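Local structure of acetyltransferase (5XUN) at residues 95-100 and 142-147; 111-116 and 148-153. The protein probably transfers an acetyl group from acetyl-CoA to glycyl-tRNA(Gly), acting as the GNAT-family toxin KacT of a type II toxin-antitoxin system. The protein carries 1 engineered substitution. All blocks are in the same frame, centred on the assembly; numbering follows the deposited sequence.

Interaction 1. Residues 95-100 and 142-147; sequences GRLAID and KAFFLR. Engineered in segment 142-147: F145 (natural residue Tyr). With ACO (acetyl coenzyme *a), chain E.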
loop_
_atom_site.group_PDB
_atom_site.type_symbol
_atom_site.label_atom_id
_atom_site.label_comp_id
_atom_site.label_asym_id
_atom_site.label_seq_id
_atom_site.Cartn_x
_atom_site.Cartn_y
_atom_site.Cartn_z
ATOM N N GLY B 95 -9.332 0.737 7.545
ATOM C CA GLY B 95 -10.690 1.056 7.141
ATOM C C GLY B 95 -11.687 0.853 8.263
ATOM O O GLY B 95 -12.612 1.649 8.432
ATOM N N ARG B 96 -11.490 -0.196 9.058
ATOM C CA ARG B 96 -12.420 -0.623 10.087
ATOM C C ARG B 96 -11.665 -1.383 11.158
ATOM O O ARG B 96 -10.713 -2.114 10.866
ATOM C CB ARG B 96 -13.497 -1.552 9.533
ATOM C CG ARG B 96 -14.539 -0.868 8.727
ATOM C CD ARG B 96 -15.132 -1.832 7.752
ATOM N NE ARG B 96 -15.711 -1.087 6.651
ATOM C CZ ARG B 96 -15.034 -0.734 5.571
ATOM N NH1 ARG B 96 -13.752 -1.069 5.454
ATOM N NH2 ARG B 96 -15.639 -0.051 4.616
ATOM N N LEU B 97 -12.143 -1.248 12.391
ATOM C CA LEU B 97 -11.663 -2.028 13.519
ATOM C C LEU B 97 -12.823 -2.166 14.494
ATOM O O LEU B 97 -13.498 -1.177 14.789
ATOM C CB LEU B 97 -10.468 -1.352 14.195
ATOM C CG LEU B 97 -10.089 -1.957 15.548
ATOM C CD1 LEU B 97 -9.229 -3.164 15.317
ATOM C CD2 LEU B 97 -9.386 -0.951 16.446
ATOM N N ALA B 98 -13.071 -3.383 14.971
ATOM C CA ALA B 98 -14.207 -3.615 15.849
ATOM C C ALA B 98 -13.929 -4.816 16.737
ATOM O O ALA B 98 -13.348 -5.807 16.291
ATOM C CB ALA B 98 -15.503 -3.838 15.054
ATOM N N ILE B 99 -14.345 -4.705 17.997
ATOM C CA ILE B 99 -14.263 -5.772 18.988
ATOM C C ILE B 99 -15.676 -6.068 19.472
ATOM O O ILE B 99 -16.470 -5.146 19.675
ATOM C CB ILE B 99 -13.351 -5.380 20.171
ATOM C CG1 ILE B 99 -11.917 -5.141 19.702
ATOM C CG2 ILE B 99 -13.379 -6.444 21.255
ATOM C CD1 ILE B 99 -11.156 -6.419 19.407
ATOM N N ASP B 100 -15.997 -7.348 19.640
ATOM C CA ASP B 100 -17.322 -7.713 20.128
ATOM C C ASP B 100 -17.534 -7.261 21.572
ATOM O O ASP B 100 -16.618 -7.324 22.398
ATOM C CB ASP B 100 -17.542 -9.219 20.020
ATOM C CG ASP B 100 -18.931 -9.628 20.476
ATOM O OD1 ASP B 100 -19.900 -9.340 19.737
ATOM O OD2 ASP B 100 -19.056 -10.229 21.565
ATOM N N LYS B 142 -12.074 8.136 18.300
ATOM C CA LYS B 142 -10.993 9.106 18.175
ATOM C C LYS B 142 -10.147 9.151 19.438
ATOM O O LYS B 142 -8.913 9.118 19.373
ATOM C CB LYS B 142 -11.567 10.485 17.869
ATOM C CG LYS B 142 -10.538 11.578 17.880
ATOM C CD LYS B 142 -11.113 12.859 17.334
ATOM C CE LYS B 142 -10.136 13.993 17.516
ATOM N NZ LYS B 142 -10.621 15.206 16.831
ATOM N N ALA B 143 -10.794 9.215 20.604
ATOM C CA ALA B 143 -10.044 9.208 21.855
ATOM C C ALA B 143 -9.249 7.920 22.003
ATOM O O ALA B 143 -8.131 7.926 22.531
ATOM C CB ALA B 143 -10.997 9.400 23.037
ATOM N N PHE B 144 -9.818 6.805 21.546
ATOM C CA PHE B 144 -9.108 5.531 21.552
ATOM C C PHE B 144 -7.800 5.629 20.772
ATOM O O PHE B 144 -6.743 5.210 21.257
ATOM C CB PHE B 144 -10.018 4.445 20.972
ATOM C CG PHE B 144 -9.325 3.145 20.684
ATOM C CD1 PHE B 144 -9.015 2.268 21.710
ATOM C CD2 PHE B 144 -9.017 2.780 19.379
ATOM C CE1 PHE B 144 -8.391 1.068 21.446
ATOM C CE2 PHE B 144 -8.394 1.575 19.110
ATOM C CZ PHE B 144 -8.075 0.722 20.145
ATOM N N PHE B 145 -7.851 6.178 19.557
ATOM C CA PHE B 145 -6.647 6.236 18.734
ATOM C C PHE B 145 -5.664 7.274 19.264
ATOM O O PHE B 145 -4.449 7.046 19.251
ATOM C CB PHE B 145 -7.013 6.518 17.275
ATOM C CG PHE B 145 -7.627 5.336 16.563
ATOM C CD1 PHE B 145 -6.904 4.163 16.390
ATOM C CD2 PHE B 145 -8.917 5.398 16.062
ATOM C CE1 PHE B 145 -7.449 3.077 15.744
ATOM C CE2 PHE B 145 -9.472 4.310 15.412
ATOM C CZ PHE B 145 -8.733 3.146 15.253
ATOM N N LEU B 146 -6.173 8.409 19.752
ATOM C CA LEU B 146 -5.301 9.429 20.329
ATOM C C LEU B 146 -4.499 8.880 21.500
ATOM O O LEU B 146 -3.316 9.205 21.656
ATOM C CB LEU B 146 -6.126 10.638 20.765
ATOM C CG LEU B 146 -6.715 11.456 19.613
ATOM C CD1 LEU B 146 -7.598 12.577 20.132
ATOM C CD2 LEU B 146 -5.608 12.024 18.738
ATOM N N ARG B 147 -5.118 8.033 22.326
ATOM C CA ARG B 147 -4.417 7.495 23.485
ATOM C C ARG B 147 -3.316 6.529 23.075
ATOM O O ARG B 147 -2.298 6.418 23.771
ATOM C CB ARG B 147 -5.404 6.806 24.425
ATOM C CG ARG B 147 -5.149 7.107 25.890
ATOM C CD ARG B 147 -6.083 6.334 26.817
ATOM N NE ARG B 147 -7.419 6.141 26.256
ATOM C CZ ARG B 147 -7.980 4.951 26.061
ATOM N NH1 ARG B 147 -9.199 4.854 25.540
ATOM N NH2 ARG B 147 -7.319 3.850 26.391
HETATM N N1A ACO E . -4.190 -3.519 28.121
HETATM C C2A ACO E . -4.774 -2.355 27.764
HETATM N N3A ACO E . -5.963 -1.930 28.236
HETATM C C4A ACO E . -6.664 -2.676 29.129
HETATM C C5A ACO E . -6.086 -3.964 29.564
HETATM C C6A ACO E . -4.776 -4.363 29.001
HETATM N N6A ACO E . -4.195 -5.533 29.363
HETATM N N7A ACO E . -6.952 -4.509 30.433
HETATM C C8A ACO E . -7.991 -3.652 30.539
HETATM N N9A ACO E . -7.826 -2.551 29.785
HETATM C C1B ACO E . -8.829 -1.447 29.695
HETATM C C2B ACO E . -8.301 -0.070 30.077
HETATM O O2B ACO E . -8.709 0.276 31.409
HETATM C C3B ACO E . -8.920 0.871 29.059
HETATM O O3B ACO E . -10.119 1.430 29.590
HETATM P P3B ACO E . -10.597 2.933 29.249
HETATM O O7A ACO E . -9.805 3.801 30.200
HETATM O O8A ACO E . -10.229 3.124 27.797
HETATM O O9A ACO E . -12.086 2.903 29.510
HETATM C C4B ACO E . -9.316 -0.020 27.889
HETATM O O4B ACO E . -9.312 -1.372 28.349
HETATM C C5B ACO E . -8.384 0.082 26.685
HETATM O O5B ACO E . -9.160 -0.112 25.504
HETATM P P1A ACO E . -9.275 -1.550 24.784
HETATM O O1A ACO E . -9.846 -2.550 25.755
HETATM O O2A ACO E . -7.991 -1.872 24.064
HETATM O O3A ACO E . -10.374 -1.194 23.676
HETATM P P2A ACO E . -11.638 -2.138 23.372
HETATM O O4A ACO E . -11.235 -3.586 23.455
HETATM O O5A ACO E . -12.828 -1.640 24.156
HETATM O O6A ACO E . -11.845 -1.747 21.826
HETATM C CBP ACO E . -12.944 -0.395 20.218
HETATM C CCP ACO E . -12.105 -0.387 21.484
HETATM C CDP ACO E . -12.308 -1.310 19.181
HETATM C CEP ACO E . -13.058 1.021 19.674
HETATM C CAP ACO E . -14.311 -0.904 20.660
HETATM O OAP ACO E . -14.864 0.052 21.574
HETATM C C9P ACO E . -15.261 -1.078 19.514
HETATM O O9P ACO E . -15.275 -2.106 18.850
HETATM N N8P ACO E . -16.078 -0.055 19.306
HETATM C C7P ACO E . -17.255 -0.164 18.474
HETATM C C6P ACO E . -16.913 -0.057 16.995
HETATM C C5P ACO E . -15.935 1.074 16.808
HETATM O O5P ACO E . -16.259 2.225 17.061
HETATM N N4P ACO E . -14.729 0.724 16.368
HETATM C C3P ACO E . -13.652 1.684 16.241
HETATM C C2P ACO E . -13.808 2.578 15.022
HETATM S S1P ACO E . -12.651 2.055 13.801
HETATM C C ACO E . -12.596 3.475 12.956
HETATM O O ACO E . -13.063 4.461 13.492
HETATM C CH3 ACO E . -11.984 3.484 11.583
#
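The ring of F144 carries the pantetheine carbon CCP of the bound acetyl-CoA on one face, 4.0 Å above its plane and offset toward the rim, while the pyrophosphate oxygen O2A lies in plane at the ring edge. L97 CD2 meets F144 CE2 obliquely at 3.8 Å, the two side chains crossing at about a right angle. The neighbouring F145 ring, engineered from tyrosine, has F144 CD2 over the centre of one face and the thioester carbon C of the cofactor at its edge, 4.1 Å from CE2. L97 CD2 also approaches F145 CZ obliquely, at 4.3 Å. The L97 branch reaches both rings because CG stands anti to the backbone N (chi1 168°).

This is the acetyl-CoA cleft of the GNAT fold, where the pantetheine arm runs beside strand 88-99 and pairs with it much like an added strand. The backbone of I99 gives a nearly straight N-H bond to O9P of the cofactor (2.9 Å, 173°), and cofactor N4P donates a more bent one to L97 O (2.8 Å, 136°). The L97 side chain also packs on L112 and V113 of helix 108-126. At the far end of the cofactor, R147 brings NH1 to 3.0 Å from O8A of the 3'-phosphate, where its positive charge would complement the phosphate.

Interaction 2. Residues 111-116 and 148-153; sequences MLVAHV and LGFIQL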
loop_
_atom_site.group_PDB
_atom_site.type_symbol
_atom_site.label_atom_id
_atom_site.label_comp_id
_atom_site.label_asym_id
_atom_site.label_seq_id
_atom_site.Cartn_x
_atom_site.Cartn_y
_atom_site.Cartn_z
ATOM N N MET B 111 -4.580 -4.615 21.273
ATOM C CA MET B 111 -3.817 -5.712 20.689
ATOM C C MET B 111 -4.022 -5.804 19.184
ATOM O O MET B 111 -3.080 -6.119 18.445
ATOM C CB MET B 111 -4.167 -7.034 21.373
ATOM C CG MET B 111 -3.564 -8.220 20.643
ATOM S SD MET B 111 -3.063 -9.615 21.641
ATOM C CE MET B 111 -1.434 -9.015 22.083
ATOM N N LEU B 112 -5.236 -5.530 18.707
ATOM C CA LEU B 112 -5.449 -5.507 17.266
ATOM C C LEU B 112 -4.627 -4.405 16.608
ATOM O O LEU B 112 -4.030 -4.618 15.548
ATOM C CB LEU B 112 -6.939 -5.348 16.953
ATOM C CG LEU B 112 -7.726 -6.658 16.972
ATOM C CD1 LEU B 112 -9.129 -6.448 16.450
ATOM C CD2 LEU B 112 -7.015 -7.730 16.172
ATOM N N VAL B 113 -4.579 -3.219 17.220
ATOM C CA VAL B 113 -3.792 -2.126 16.654
ATOM C C VAL B 113 -2.305 -2.488 16.617
ATOM O O VAL B 113 -1.591 -2.136 15.671
ATOM C CB VAL B 113 -4.048 -0.826 17.435
ATOM C CG1 VAL B 113 -3.108 0.277 16.965
ATOM C CG2 VAL B 113 -5.497 -0.406 17.280
ATOM N N ALA B 114 -1.809 -3.170 17.652
ATOM C CA ALA B 114 -0.418 -3.613 17.622
ATOM C C ALA B 114 -0.181 -4.577 16.467
ATOM O O ALA B 114 0.843 -4.495 15.777
ATOM C CB ALA B 114 -0.033 -4.265 18.951
ATOM N N HIS B 115 -1.135 -5.478 16.222
ATOM C CA HIS B 115 -1.024 -6.380 15.085
ATOM C C HIS B 115 -1.078 -5.617 13.765
ATOM O O HIS B 115 -0.336 -5.940 12.823
ATOM C CB HIS B 115 -2.123 -7.434 15.159
ATOM C CG HIS B 115 -1.973 -8.533 14.158
ATOM N ND1 HIS B 115 -2.329 -8.389 12.834
ATOM C CD2 HIS B 115 -1.496 -9.794 14.286
ATOM C CE1 HIS B 115 -2.088 -9.518 12.192
ATOM N NE2 HIS B 115 -1.568 -10.381 13.046
ATOM N N VAL B 116 -1.950 -4.603 13.675
ATOM C CA VAL B 116 -1.971 -3.726 12.504
ATOM C C VAL B 116 -0.591 -3.138 12.259
ATOM O O VAL B 116 -0.096 -3.116 11.127
ATOM C CB VAL B 116 -3.010 -2.606 12.679
ATOM C CG1 VAL B 116 -2.871 -1.569 11.535
ATOM C CG2 VAL B 116 -4.427 -3.170 12.784
ATOM N N LEU B 148 -3.501 5.823 21.961
ATOM C CA LEU B 148 -2.475 4.941 21.421
ATOM C C LEU B 148 -1.351 5.697 20.728
ATOM O O LEU B 148 -0.377 5.070 20.300
ATOM C CB LEU B 148 -3.111 3.940 20.448
ATOM C CG LEU B 148 -4.110 3.007 21.124
ATOM C CD1 LEU B 148 -4.826 2.128 20.117
ATOM C CD2 LEU B 148 -3.360 2.155 22.137
ATOM N N GLY B 149 -1.463 7.012 20.604
ATOM C CA GLY B 149 -0.401 7.826 20.063
ATOM C C GLY B 149 -0.625 8.339 18.665
ATOM O O GLY B 149 0.288 8.950 18.101
ATOM N N PHE B 150 -1.805 8.134 18.092
ATOM C CA PHE B 150 -2.049 8.680 16.769
ATOM C C PHE B 150 -2.011 10.200 16.839
ATOM O O PHE B 150 -2.293 10.802 17.875
ATOM C CB PHE B 150 -3.398 8.214 16.225
ATOM C CG PHE B 150 -3.408 6.789 15.723
ATOM C CD1 PHE B 150 -3.288 5.728 16.603
ATOM C CD2 PHE B 150 -3.560 6.514 14.372
ATOM C CE1 PHE B 150 -3.308 4.420 16.153
ATOM C CE2 PHE B 150 -3.582 5.205 13.914
ATOM C CZ PHE B 150 -3.459 4.157 14.802
ATOM N N ILE B 151 -1.631 10.823 15.735
ATOM C CA ILE B 151 -1.504 12.270 15.683
ATOM C C ILE B 151 -2.685 12.826 14.904
ATOM O O ILE B 151 -3.208 12.192 13.979
ATOM C CB ILE B 151 -0.152 12.720 15.086
ATOM C CG1 ILE B 151 -0.045 12.340 13.618
ATOM C CG2 ILE B 151 0.989 12.080 15.849
ATOM C CD1 ILE B 151 -0.066 13.513 12.697
ATOM N N GLN B 152 -3.024 14.040 15.226
ATOM C CA GLN B 152 -4.164 14.649 14.641
ATOM C C GLN B 152 -3.871 15.385 13.371
ATOM O O GLN B 152 -3.037 16.179 13.316
ATOM C CB GLN B 152 -4.774 15.592 15.673
ATOM C CG GLN B 152 -5.748 16.558 15.109
ATOM C CD GLN B 152 -7.085 15.945 14.954
ATOM O OE1 GLN B 152 -7.777 15.738 15.910
ATOM N NE2 GLN B 152 -7.483 15.729 13.736
ATOM N N LEU B 153 -4.615 15.084 12.352
ATOM C CA LEU B 153 -4.485 15.732 11.070
ATOM C C LEU B 153 -5.502 16.863 10.918
ATOM O O LEU B 153 -6.473 16.874 11.606
ATOM C CB LEU B 153 -4.703 14.722 9.954
ATOM C CG LEU B 153 -3.778 13.538 9.736
ATOM C CD1 LEU B 153 -4.307 12.556 8.727
ATOM C CD2 LEU B 153 -2.383 13.940 9.369
#
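V113 and L148 are the nearest residues of the two backbones, with CA atoms 8.6 Å apart: 111-116 is continuous helix, whereas 148-153 departs from helical geometry at G149 and then runs into the short strand 151-152. G149 makes that exit with positive phi (106°) in a Schellman motif, with two bonds back into the last turn of the helix.

Between the backbones V113 and L148 reach toward each other tip to tip. The methyl L148 CD1 sits against both branches of the valine, 3.9 Å from V113 CG2 and 4.0 Å from V113 CG1, near enough to the fork to come within 4.1 Å of V113 CB. With chi1 of V113 at 173°, CG1 is anti to the backbone N and also faces F150, whose CE1 it meets at 4.2 Å near the plane of the ring, at the edge.

In the GNAT fold helix 108-126 follows the central strand 88-99, and here its V113 is covered by the turn that leads into edge strand 151-152. The F150 ring also packs edge-to-face with Y163 and against L132 and V134 of strand 131-135. Farther along, the side chain of Q152 folds onto the backbone ahead: its NE2 donates to S158 O and also lies close to L153 O, at a distance too short for the detail of that bond to be trusted.

Along the chain, the end of strand 88-99 and D100 make up 95-100, and helix 108-126 supplies 111-116; after strand 131-135, helix 139-147 supplies 142-147, and the turn and edge strand that follow give 148-153. Interaction 1 closes a loop of 41 residues and interaction 2 one of 31. Their segments alternate, so the two loops cross rather than nest. Both bring the helix 139-147 region back onto the earlier strand 88-99 and helix 108-126: interaction 1 to the strand beside the cofactor, interaction 2 to the helix. With centres 8 Å apart they also touch directly. F145 O probably accepts a hydrogen bond from F150 N, and I99 CD1 packs on L112 CD1 at 3.6 Å.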